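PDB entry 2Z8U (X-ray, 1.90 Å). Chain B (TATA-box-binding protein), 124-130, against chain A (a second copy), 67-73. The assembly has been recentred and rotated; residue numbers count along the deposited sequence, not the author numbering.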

ATOM      1  N   ILE B 124      28.426   0.556  -7.943  1.00 36.76           N
ATOM      2  CA  ILE B 124      27.568  -0.616  -7.896  1.00 36.44           C
ATOM      3  C   ILE B 124      26.127  -0.181  -7.564  1.00 36.41           C
ATOM      4  O   ILE B 124      25.175  -0.653  -8.184  1.00 36.40           O
ATOM      5  CB  ILE B 124      28.111  -1.701  -6.895  1.00 36.07           C
ATOM      6  CG1 ILE B 124      29.421  -2.331  -7.400  1.00 36.70           C
ATOM      7  CG2 ILE B 124      27.084  -2.827  -6.650  1.00 36.68           C
ATOM      8  CD1 ILE B 124      30.171  -3.119  -6.325  1.00 37.27           C
ATOM      9  N   ALA B 125      25.979   0.730  -6.606  1.00 36.02           N
ATOM     10  CA  ALA B 125      24.654   1.178  -6.159  1.00 36.57           C
ATOM     11  C   ALA B 125      23.845   1.813  -7.299  1.00 36.47           C
ATOM     12  O   ALA B 125      22.603   1.781  -7.303  1.00 36.08           O
ATOM     13  CB  ALA B 125      24.796   2.167  -5.021  1.00 36.13           C
ATOM     14  N   LEU B 126      24.561   2.408  -8.241  1.00 36.61           N
ATOM     15  CA  LEU B 126      23.931   3.053  -9.396  1.00 37.91           C
ATOM     16  C   LEU B 126      23.669   2.052 -10.528  1.00 38.94           C
ATOM     17  O   LEU B 126      22.602   2.077 -11.139  1.00 39.36           O
ATOM     18  CB  LEU B 126      24.796   4.217  -9.891  1.00 37.24           C
ATOM     19  CG  LEU B 126      24.308   5.103 -11.050  1.00 36.93           C
ATOM     20  CD1 LEU B 126      22.897   5.682 -10.836  1.00 34.78           C
ATOM     21  CD2 LEU B 126      25.323   6.204 -11.296  1.00 37.37           C
ATOM     22  N   MET B 127      24.634   1.163 -10.775  1.00 40.31           N
ATOM     23  CA  MET B 127      24.668   0.323 -11.984  1.00 42.07           C
ATOM     24  C   MET B 127      24.004  -1.047 -11.846  1.00 42.11           C
ATOM     25  O   MET B 127      23.654  -1.676 -12.854  1.00 42.63           O
ATOM     26  CB  MET B 127      26.116   0.135 -12.450  1.00 41.87           C
ATOM     27  CG  MET B 127      26.734   1.391 -13.027  1.00 43.26           C
ATOM     28  SD  MET B 127      28.540   1.376 -13.077  1.00 44.50           S
ATOM     29  CE  MET B 127      28.817   2.948 -13.884  1.00 42.13           C
ATOM     30  N   VAL B 128      23.839  -1.509 -10.614  1.00 42.20           N
ATOM     31  CA  VAL B 128      23.293  -2.838 -10.353  1.00 42.51           C
ATOM     32  C   VAL B 128      21.938  -2.702  -9.653  1.00 42.68           C
ATOM     33  O   VAL B 128      21.817  -2.033  -8.627  1.00 41.45           O
ATOM     34  CB  VAL B 128      24.272  -3.711  -9.518  1.00 42.45           C
ATOM     35  CG1 VAL B 128      23.733  -5.121  -9.351  1.00 42.71           C
ATOM     36  CG2 VAL B 128      25.647  -3.762 -10.182  1.00 42.74           C
ATOM     37  N   GLU B 129      20.918  -3.336 -10.222  1.00 43.25           N
ATOM     38  CA  GLU B 129      19.568  -3.184  -9.705  1.00 44.16           C
ATOM     39  C   GLU B 129      19.378  -4.050  -8.466  1.00 44.10           C
ATOM     40  O   GLU B 129      20.086  -5.059  -8.277  1.00 44.24           O
ATOM     41  CB  GLU B 129      18.522  -3.446 -10.798  1.00 44.42           C
ATOM     42  CG  GLU B 129      18.318  -2.225 -11.720  1.00 45.21           C
ATOM     43  CD  GLU B 129      17.651  -2.557 -13.056  1.00 45.57           C
ATOM     44  OE1 GLU B 129      17.311  -3.739 -13.288  1.00 48.39           O
ATOM     45  OE2 GLU B 129      17.457  -1.627 -13.875  1.00 46.38           O
ATOM     46  N   GLY B 130      18.455  -3.626  -7.601  1.00 43.52           N
ATOM     47  CA  GLY B 130      18.213  -4.304  -6.330  1.00 42.97           C
ATOM     48  C   GLY B 130      19.357  -4.169  -5.335  1.00 42.37           C
ATOM     49  O   GLY B 130      19.557  -5.054  -4.478  1.00 43.28           O
TER
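Chain A (67-73) GKVNCTG

A single charged pair ties the two copies together across these stretches: A:Lys68 NZ donates a hydrogen bond to B:Glu129 OE2 at 2.9 Å, part of a salt bridge, and it is the only hydrogen bond between them. The remainder of the contact is packing between the end of a helix on chain B and one face of a strand on chain A, and the whole buries 266 Å², both sides summed.

Chain B enters as the last turn of a helix, B:Ile124 to B:Met127. B:Val128 N still donates to B:Ile124 O at 2.9 Å, but B:Val128 itself is the first residue to leave helical angles (phi/psi -114/126), and B:Glu129 continues extended at -79/153. B:Gly130 then turns to a positive phi of 69°, a value that favours glycine. Chain A is extended strand from A:Lys68 through A:Thr72, with phi/psi from -66/140 at A:Lys68 to -118/161 at A:Thr72. It follows A:Gly67, whose angles of 110/-14 would jam a CB against the preceding carbonyl O.

The alternation of the strand decides what meets chain B. A:Lys68, A:Asn70 and A:Thr72 point their CA-to-CB bonds toward it, whereas A:Cys71 points away and A:Val69 is out of reach. The contacts run in reverse order along the two chains: B:Ala125 and B:Leu126 meet A:Thr72, late in the strand, and B:Glu129, beyond the helix, meets A:Lys68 at its start. The closest CA atoms are those of B:Leu126 and A:Thr72, 6.1 Å apart.

B:Leu126 is the main apolar element. Its CA-to-CB bond lies sideways, but with chi1 t and chi2 p the end of the side chain comes nearer the strand, placing B:Leu126 CD1 3.7 Å from A:Thr72 OG1 and 4.0 Å from A:Asn70 O. A:Thr72, chi1 p, also sets its CG2 3.5 Å from B:Ala125 O, so its methyl packs against helix backbone.

B:Glu129, chi1 m and chi2 t, likewise starts sideways and brings its carboxylate closer. A:Lys68 reaches it with all four chi angles t, an extended chain that carries the ammonium far from its own backbone. The side chain of A:Asn70 lies near the same carboxylate. B:Met127 and B:Val128 point away and take no part.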

ATOM      1  N   GLY A  67      16.681   4.313 -23.385  1.00 36.03           N
ATOM      2  CA  GLY A  67      15.795   5.384 -22.948  1.00 35.99           C
ATOM      3  C   GLY A  67      15.570   5.334 -21.450  1.00 35.82           C
ATOM      4  O   GLY A  67      15.062   6.291 -20.855  1.00 35.59           O
ATOM      5  N   LYS A  68      15.943   4.201 -20.852  1.00 35.99           N
ATOM      6  CA  LYS A  68      15.843   3.993 -19.410  1.00 36.17           C
ATOM      7  C   LYS A  68      16.792   4.927 -18.676  1.00 36.02           C
ATOM      8  O   LYS A  68      17.922   5.177 -19.118  1.00 35.54           O
ATOM      9  CB  LYS A  68      16.135   2.531 -19.030  1.00 35.94           C
ATOM     10  CG  LYS A  68      16.005   2.226 -17.512  1.00 37.57           C
ATOM     11  CD  LYS A  68      16.005   0.737 -17.218  1.00 37.55           C
ATOM     12  CE  LYS A  68      15.396   0.452 -15.851  1.00 40.76           C
ATOM     13  NZ  LYS A  68      15.185  -1.012 -15.650  1.00 42.88           N
ATOM     14  N   VAL A  69      16.298   5.451 -17.555  1.00 36.11           N
ATOM     15  CA  VAL A  69      17.084   6.232 -16.621  1.00 36.21           C
ATOM     16  C   VAL A  69      16.953   5.591 -15.244  1.00 36.28           C
ATOM     17  O   VAL A  69      15.853   5.193 -14.834  1.00 36.07           O
ATOM     18  CB  VAL A  69      16.581   7.687 -16.527  1.00 36.28           C
ATOM     19  CG1 VAL A  69      17.411   8.482 -15.497  1.00 36.51           C
ATOM     20  CG2 VAL A  69      16.596   8.359 -17.885  1.00 35.83           C
ATOM     21  N   ASN A  70      18.081   5.459 -14.556  1.00 36.23           N
ATOM     22  CA  ASN A  70      18.078   5.107 -13.140  1.00 36.06           C
ATOM     23  C   ASN A  70      18.694   6.252 -12.363  1.00 35.98           C
ATOM     24  O   ASN A  70      19.625   6.916 -12.842  1.00 34.79           O
ATOM     25  CB  ASN A  70      18.829   3.798 -12.901  1.00 36.58           C
ATOM     26  CG  ASN A  70      18.139   2.603 -13.552  1.00 37.18           C
ATOM     27  OD1 ASN A  70      16.908   2.503 -13.536  1.00 39.97           O
ATOM     28  ND2 ASN A  70      18.927   1.691 -14.122  1.00 39.03           N
ATOM     29  N   CYS A  71      18.155   6.497 -11.175  1.00 36.05           N
ATOM     30  CA  CYS A  71      18.583   7.627 -10.374  1.00 35.86           C
ATOM     31  C   CYS A  71      18.747   7.222  -8.916  1.00 35.12           C
ATOM     32  O   CYS A  71      17.830   6.648  -8.326  1.00 35.21           O
ATOM     33  CB  CYS A  71      17.557   8.758 -10.505  1.00 35.74           C
ATOM     34  SG  CYS A  71      17.918  10.180  -9.497  1.00 39.13           S
ATOM     35  N   THR A  72      19.919   7.506  -8.352  1.00 34.02           N
ATOM     36  CA  THR A  72      20.201   7.256  -6.941  1.00 33.42           C
ATOM     37  C   THR A  72      20.508   8.595  -6.250  1.00 32.91           C
ATOM     38  O   THR A  72      20.839   9.593  -6.912  1.00 32.17           O
ATOM     39  CB  THR A  72      21.426   6.307  -6.770  1.00 33.79           C
ATOM     40  OG1 THR A  72      22.582   6.907  -7.370  1.00 34.17           O
ATOM     41  CG2 THR A  72      21.180   4.939  -7.430  1.00 33.73           C
ATOM     42  N   GLY A  73      20.401   8.620  -4.925  1.00 31.83           N
ATOM     43  CA  GLY A  73      20.848   9.777  -4.151  1.00 31.38           C
ATOM     44  C   GLY A  73      19.766  10.733  -3.676  1.00 31.44           C
ATOM     45  O   GLY A  73      19.989  11.502  -2.730  1.00 31.42           O
TER